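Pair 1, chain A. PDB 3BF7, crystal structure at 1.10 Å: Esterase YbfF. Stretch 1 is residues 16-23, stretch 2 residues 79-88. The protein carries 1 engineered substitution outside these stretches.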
# COMPACT_ATOMS: atom_id res chain seq x y z
N ASN A 16 -21.22 8.88 -0.32
CA ASN A 16 -20.25 8.00 0.30
C ASN A 16 -18.99 8.78 0.66
O ASN A 16 -18.68 9.78 0.01
CB ASN A 16 -19.84 6.85 -0.63
CG ASN A 16 -20.98 5.91 -0.94
OD1 ASN A 16 -21.72 5.49 -0.05
ND2 ASN A 16 -21.11 5.55 -2.21
N SER A 17 -18.28 8.33 1.68
CA SER A 17 -17.04 8.98 2.07
C SER A 17 -16.05 8.75 0.94
O SER A 17 -16.12 7.74 0.25
CB SER A 17 -16.48 8.37 3.35
OG SER A 17 -17.38 8.49 4.44
N PRO A 18 -15.13 9.70 0.73
CA PRO A 18 -14.15 9.52 -0.34
C PRO A 18 -13.22 8.37 0.05
O PRO A 18 -13.13 8.02 1.23
CB PRO A 18 -13.42 10.86 -0.38
CG PRO A 18 -13.49 11.31 1.05
CD PRO A 18 -14.92 10.99 1.42
N ILE A 19 -12.56 7.77 -0.93
CA ILE A 19 -11.64 6.67 -0.68
C ILE A 19 -10.22 7.03 -1.07
O ILE A 19 -9.96 7.48 -2.19
CB ILE A 19 -12.06 5.40 -1.47
CG1 ILE A 19 -13.41 4.88 -0.95
CG2 ILE A 19 -10.98 4.32 -1.34
CD1 ILE A 19 -13.94 3.67 -1.69
N VAL A 20 -9.30 6.85 -0.13
CA VAL A 20 -7.89 7.11 -0.34
C VAL A 20 -7.20 5.75 -0.47
O VAL A 20 -7.35 4.89 0.40
CB VAL A 20 -7.27 7.88 0.85
CG1 VAL A 20 -5.77 8.07 0.63
CG2 VAL A 20 -7.96 9.22 1.02
N LEU A 21 -6.47 5.56 -1.57
CA LEU A 21 -5.76 4.31 -1.85
C LEU A 21 -4.27 4.52 -1.63
O LEU A 21 -3.69 5.47 -2.16
CB LEU A 21 -6.03 3.89 -3.30
CG LEU A 21 -7.50 3.64 -3.66
CD1 LEU A 21 -7.66 3.60 -5.16
CD2 LEU A 21 -7.98 2.35 -3.02
N VAL A 22 -3.66 3.62 -0.87
CA VAL A 22 -2.24 3.71 -0.52
C VAL A 22 -1.47 2.44 -0.89
O VAL A 22 -1.72 1.37 -0.33
CB VAL A 22 -2.09 3.98 1.00
CG1 VAL A 22 -0.66 4.39 1.31
CG2 VAL A 22 -3.07 5.06 1.44
N HIS A 23 -0.53 2.58 -1.82
CA HIS A 23 0.29 1.47 -2.30
C HIS A 23 1.35 0.98 -1.32
O HIS A 23 1.57 1.58 -0.26
CB HIS A 23 0.96 1.89 -3.61
CG HIS A 23 2.00 2.95 -3.42
ND1 HIS A 23 3.26 2.68 -2.93
CD2 HIS A 23 1.94 4.29 -3.60
CE1 HIS A 23 3.93 3.81 -2.81
NE2 HIS A 23 3.16 4.81 -3.21
N GLN A 79 -8.93 19.41 1.93
CA GLN A 79 -10.08 19.80 2.73
C GLN A 79 -11.10 18.68 2.90
O GLN A 79 -12.31 18.89 2.75
CB GLN A 79 -10.75 21.04 2.13
CG GLN A 79 -9.83 22.26 2.07
CD GLN A 79 -10.55 23.51 1.58
OE1 GLN A 79 -11.09 23.54 0.48
NE2 GLN A 79 -10.55 24.55 2.41
N ILE A 80 -10.61 17.49 3.20
CA ILE A 80 -11.45 16.32 3.42
C ILE A 80 -11.45 16.01 4.91
O ILE A 80 -10.39 15.77 5.49
CB ILE A 80 -10.91 15.09 2.66
CG1 ILE A 80 -10.99 15.33 1.15
CG2 ILE A 80 -11.70 13.84 3.04
CD1 ILE A 80 -10.40 14.22 0.31
N ASP A 81 -12.62 16.02 5.54
CA ASP A 81 -12.72 15.76 6.97
C ASP A 81 -12.52 14.30 7.35
O ASP A 81 -11.86 14.00 8.34
CB ASP A 81 -14.07 16.24 7.51
CG ASP A 81 -14.24 17.74 7.40
OD1 ASP A 81 -13.37 18.48 7.91
OD2 ASP A 81 -15.25 18.18 6.81
N LYS A 82 -13.09 13.39 6.56
CA LYS A 82 -12.96 11.97 6.85
C LYS A 82 -13.00 11.16 5.56
O LYS A 82 -13.72 11.51 4.62
CB LYS A 82 -14.10 11.53 7.77
CG LYS A 82 -14.06 10.07 8.20
CD LYS A 82 -15.24 9.73 9.11
CE LYS A 82 -16.57 9.94 8.40
NZ LYS A 82 -17.73 9.60 9.27
N ALA A 83 -12.23 10.08 5.52
CA ALA A 83 -12.19 9.24 4.33
C ALA A 83 -12.02 7.78 4.68
O ALA A 83 -11.59 7.44 5.78
CB ALA A 83 -11.05 9.68 3.42
N THR A 84 -12.39 6.93 3.74
CA THR A 84 -12.20 5.49 3.89
C THR A 84 -10.81 5.27 3.30
O THR A 84 -10.47 5.87 2.28
CB THR A 84 -13.27 4.72 3.09
OG1 THR A 84 -14.50 4.75 3.83
CG2 THR A 84 -12.85 3.28 2.86
N PHE A 85 -10.02 4.43 3.94
CA PHE A 85 -8.66 4.16 3.49
C PHE A 85 -8.46 2.70 3.12
O PHE A 85 -8.87 1.80 3.85
CB PHE A 85 -7.66 4.53 4.59
CG PHE A 85 -7.46 6.01 4.76
CD1 PHE A 85 -6.39 6.65 4.14
CD2 PHE A 85 -8.33 6.76 5.54
CE1 PHE A 85 -6.20 8.02 4.29
CE2 PHE A 85 -8.15 8.13 5.70
CZ PHE A 85 -7.07 8.76 5.07
N ILE A 86 -7.81 2.49 1.98
CA ILE A 86 -7.49 1.15 1.49
C ILE A 86 -5.99 1.13 1.22
O ILE A 86 -5.50 1.90 0.39
CB ILE A 86 -8.25 0.83 0.18
CG1 ILE A 86 -9.76 0.91 0.42
CG2 ILE A 86 -7.85 -0.55 -0.33
CD1 ILE A 86 -10.60 0.65 -0.82
N GLY A 87 -5.26 0.28 1.93
CA GLY A 87 -3.83 0.23 1.73
C GLY A 87 -3.28 -1.17 1.55
O GLY A 87 -3.74 -2.12 2.19
N HIS A 88 -2.30 -1.29 0.66
CA HIS A 88 -1.65 -2.57 0.41
C HIS A 88 -0.29 -2.62 1.09
O HIS A 88 0.53 -1.71 0.92
CB HIS A 88 -1.44 -2.79 -1.09
CG HIS A 88 -0.64 -4.02 -1.41
ND1 HIS A 88 0.56 -3.98 -2.08
CD2 HIS A 88 -0.87 -5.32 -1.12
CE1 HIS A 88 1.04 -5.20 -2.19
NE2 HIS A 88 0.19 -6.04 -1.62
O HOH W 1 -16.16 5.32 1.78
O HOH W 2 -17.02 11.35 5.31

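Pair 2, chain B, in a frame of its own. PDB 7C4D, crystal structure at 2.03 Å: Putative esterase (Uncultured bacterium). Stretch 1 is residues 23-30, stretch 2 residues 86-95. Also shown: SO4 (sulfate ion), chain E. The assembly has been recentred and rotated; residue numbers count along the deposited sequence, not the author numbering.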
# COMPACT_ATOMS: atom_id res chain seq x y z
N GLY B 23 2.27 -23.18 4.74
CA GLY B 23 3.21 -22.20 5.26
C GLY B 23 2.56 -21.20 6.21
O GLY B 23 1.34 -21.17 6.39
N GLU B 24 3.40 -20.34 6.79
CA GLU B 24 2.91 -19.26 7.63
C GLU B 24 2.11 -18.27 6.78
O GLU B 24 2.38 -18.10 5.59
CB GLU B 24 4.07 -18.52 8.27
CG GLU B 24 4.98 -19.40 9.10
CD GLU B 24 6.21 -18.62 9.53
OE1 GLU B 24 6.33 -17.41 9.19
OE2 GLU B 24 7.04 -19.21 10.22
N PRO B 25 1.10 -17.57 7.34
CA PRO B 25 0.33 -16.61 6.56
C PRO B 25 1.23 -15.42 6.28
O PRO B 25 2.13 -15.10 7.05
CB PRO B 25 -0.79 -16.16 7.49
CG PRO B 25 -0.84 -17.29 8.50
CD PRO B 25 0.59 -17.72 8.71
N LEU B 26 0.97 -14.81 5.12
CA LEU B 26 1.67 -13.63 4.69
C LEU B 26 0.60 -12.72 4.09
O LEU B 26 -0.02 -13.07 3.09
CB LEU B 26 2.74 -14.04 3.68
CG LEU B 26 3.52 -12.92 2.98
CD1 LEU B 26 4.15 -11.98 3.99
CD2 LEU B 26 4.61 -13.51 2.07
N ILE B 27 0.41 -11.55 4.72
CA ILE B 27 -0.57 -10.58 4.27
C ILE B 27 0.15 -9.47 3.52
O ILE B 27 1.11 -8.91 4.06
CB ILE B 27 -1.40 -10.03 5.47
CG1 ILE B 27 -2.21 -11.14 6.15
CG2 ILE B 27 -2.28 -8.87 5.04
CD1 ILE B 27 -2.95 -10.74 7.43
N ILE B 28 -0.33 -9.15 2.30
CA ILE B 28 0.26 -8.06 1.53
C ILE B 28 -0.76 -6.92 1.42
O ILE B 28 -1.92 -7.16 1.09
CB ILE B 28 0.77 -8.57 0.17
CG1 ILE B 28 1.64 -9.82 0.32
CG2 ILE B 28 1.49 -7.51 -0.66
CD1 ILE B 28 2.31 -10.29 -1.01
N LEU B 29 -0.33 -5.68 1.73
CA LEU B 29 -1.16 -4.48 1.68
C LEU B 29 -0.57 -3.48 0.67
O LEU B 29 0.55 -2.97 0.84
CB LEU B 29 -1.23 -3.81 3.06
CG LEU B 29 -1.75 -4.64 4.22
CD1 LEU B 29 -1.85 -3.76 5.46
CD2 LEU B 29 -3.10 -5.21 3.87
N HIS B 30 -1.34 -3.20 -0.38
CA HIS B 30 -0.98 -2.23 -1.40
C HIS B 30 -0.99 -0.78 -0.83
O HIS B 30 -1.46 -0.49 0.28
CB HIS B 30 -1.96 -2.41 -2.56
CG HIS B 30 -3.34 -2.04 -2.17
ND1 HIS B 30 -3.78 -0.72 -2.13
CD2 HIS B 30 -4.37 -2.78 -1.71
CE1 HIS B 30 -5.01 -0.67 -1.70
NE2 HIS B 30 -5.41 -1.92 -1.44
N ASN B 86 -9.10 -16.48 11.25
CA ASN B 86 -8.55 -17.28 12.33
C ASN B 86 -7.03 -17.40 12.29
O ASN B 86 -6.50 -18.44 12.62
CB ASN B 86 -9.16 -18.68 12.43
CG ASN B 86 -10.58 -18.62 12.95
OD1 ASN B 86 -11.51 -18.94 12.23
ND2 ASN B 86 -10.74 -18.16 14.18
N LEU B 87 -6.34 -16.30 11.96
CA LEU B 87 -4.89 -16.33 11.88
C LEU B 87 -4.35 -15.87 13.23
O LEU B 87 -4.77 -14.84 13.76
CB LEU B 87 -4.41 -15.44 10.71
CG LEU B 87 -5.08 -15.71 9.35
CD1 LEU B 87 -4.75 -14.62 8.33
CD2 LEU B 87 -4.74 -17.09 8.81
N GLU B 88 -3.44 -16.68 13.79
CA GLU B 88 -2.85 -16.42 15.10
C GLU B 88 -1.79 -15.33 14.99
O GLU B 88 -1.85 -14.32 15.70
CB GLU B 88 -2.29 -17.72 15.69
CG GLU B 88 -2.53 -17.84 17.19
CD GLU B 88 -3.89 -17.30 17.64
OE1 GLU B 88 -4.92 -17.89 17.25
OE2 GLU B 88 -3.91 -16.28 18.35
N SER B 89 -0.80 -15.57 14.11
CA SER B 89 0.29 -14.63 13.92
C SER B 89 0.73 -14.65 12.45
O SER B 89 0.74 -15.70 11.82
CB SER B 89 1.42 -14.90 14.87
OG SER B 89 2.04 -16.13 14.57
N VAL B 90 1.09 -13.46 11.94
CA VAL B 90 1.19 -13.28 10.51
C VAL B 90 2.45 -12.52 10.16
O VAL B 90 2.89 -11.64 10.90
CB VAL B 90 -0.03 -12.54 9.94
CG1 VAL B 90 -1.28 -13.38 10.03
CG2 VAL B 90 -0.20 -11.11 10.46
N ASN B 91 2.95 -12.82 8.95
CA ASN B 91 3.91 -11.95 8.29
C ASN B 91 3.13 -10.90 7.51
O ASN B 91 2.06 -11.20 6.99
CB ASN B 91 4.79 -12.74 7.32
CG ASN B 91 5.64 -13.77 8.04
OD1 ASN B 91 6.50 -13.41 8.83
ND2 ASN B 91 5.33 -15.04 7.84
N ILE B 92 3.72 -9.73 7.35
CA ILE B 92 3.06 -8.62 6.67
C ILE B 92 4.08 -7.91 5.80
O ILE B 92 5.16 -7.59 6.27
CB ILE B 92 2.40 -7.61 7.66
CG1 ILE B 92 1.31 -8.29 8.47
CG2 ILE B 92 1.84 -6.38 6.92
CD1 ILE B 92 0.64 -7.39 9.51
N ILE B 93 3.67 -7.63 4.56
CA ILE B 93 4.31 -6.67 3.69
C ILE B 93 3.33 -5.51 3.42
O ILE B 93 2.19 -5.75 3.02
CB ILE B 93 4.72 -7.35 2.36
CG1 ILE B 93 5.62 -8.58 2.57
CG2 ILE B 93 5.36 -6.32 1.42
CD1 ILE B 93 5.76 -9.48 1.35
N GLY B 94 3.76 -4.27 3.64
CA GLY B 94 2.94 -3.10 3.38
C GLY B 94 3.73 -2.10 2.56
O GLY B 94 4.80 -1.67 2.98
N HIS B 95 3.21 -1.77 1.39
CA HIS B 95 3.82 -0.83 0.47
C HIS B 95 3.17 0.54 0.68
O HIS B 95 1.95 0.66 0.57
CB HIS B 95 3.65 -1.29 -0.98
CG HIS B 95 4.15 -0.29 -1.96
ND1 HIS B 95 3.34 0.34 -2.85
CD2 HIS B 95 5.38 0.25 -2.14
CE1 HIS B 95 4.05 1.20 -3.56
NE2 HIS B 95 5.29 1.13 -3.16
S SO4 E . 0.60 -1.03 -5.24
O1 SO4 E . -0.67 -1.58 -5.61
O2 SO4 E . 0.46 0.40 -5.10
O3 SO4 E . 1.04 -1.58 -3.96
O4 SO4 E . 1.58 -1.34 -6.24

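What backbone arrangement do the two pairs share? In each, two neighbouring parallel strands of a sheet are joined by a ladder of main-chain hydrogen bonds, the N-to-C directions 15° apart in pair 1 and 19° in pair 2. The fourteen central residues superpose with an RMSD of 0.8 Å. In pair 1, T84(A) N donates to P18(A) O (2.8 Å), V20(A) N to T84(A) O (2.9 Å), I86(A) N to V20(A) O (2.9 Å), V22(A) N to I86(A) O (2.8 Å) and H88(A) N to V22(A) O (2.9 Å). Pair 2 repeats all five at matching positions, from N91(B) N to P25(B) O (3.1 Å) through to H95(B) N to L29(B) O (3.0 Å). Because the strands are parallel, V20(A) and I27(B) each bond through both N and O to residues two apart on the partner strand.

How is the face carrying V20(A) or I27(B) filled? The two residues match, their side-chain centres 0.5 Å apart after superposition, but their neighbours differ. In pair 1 the ring of F85(A) leans back, bringing its CE1 to 3.6 Å from V20(A) CB, while V20(A) CG2 lies 3.9 Å from A83(A) CB. In pair 2 the matching I92(B) has no ring, and its CG1 stays 4.4 Å from I27(B) CB. The longer I27(B) instead extends its CD1 to V90(B) CG1 (4.1 Å), where valine replaces the smaller alanine. The prolines use the same solution twice: P18(A) CG rests on I80(A) CG2 (3.7 Å), and P25(B) CG on L87(B) CD2 (3.9 Å).

What happens on the other face, where isoleucine and leucine trade places? I19(A) matches L26(B), and L21(A) matches I28(B). In pair 1 I19(A) CG2 meets I86(A) CD1 at 3.7 Å, and L21(A) sends CD2 to within 3.6 Å of I86(A) CB. In pair 2 it is the earlier residue that reaches in: L26(B), with chi1 t and chi2 p, places CD1 3.5 Å from N91(B) CB and 4.0 Å from I93(B) CG1. I28(B) is looser, its CD1 4.3 Å from I93(B) CD1. The matching isoleucine, I86(A) or I93(B), is thus packed from both positions in each pair, and in each the leucine makes the closer approach to it, from the later position in pair 1 and from the earlier one in pair 2.

How do polar groups tie the beginning of the ladder? Pair 1 uses water: one molecule donates to S17(A) O (2.9 Å) and lies 2.7 Å from T84(A) OG1, linking the stretches where the short serine and threonine side chains form no direct hydrogen bond with each other. Pair 2 makes the link directly. The matching N91(B) donates from ND2 to E24(B) OE1 (2.9 Å), and the same ND2 also bonds to P25(B) O (3.3 Å), which already accepts from N91(B) N.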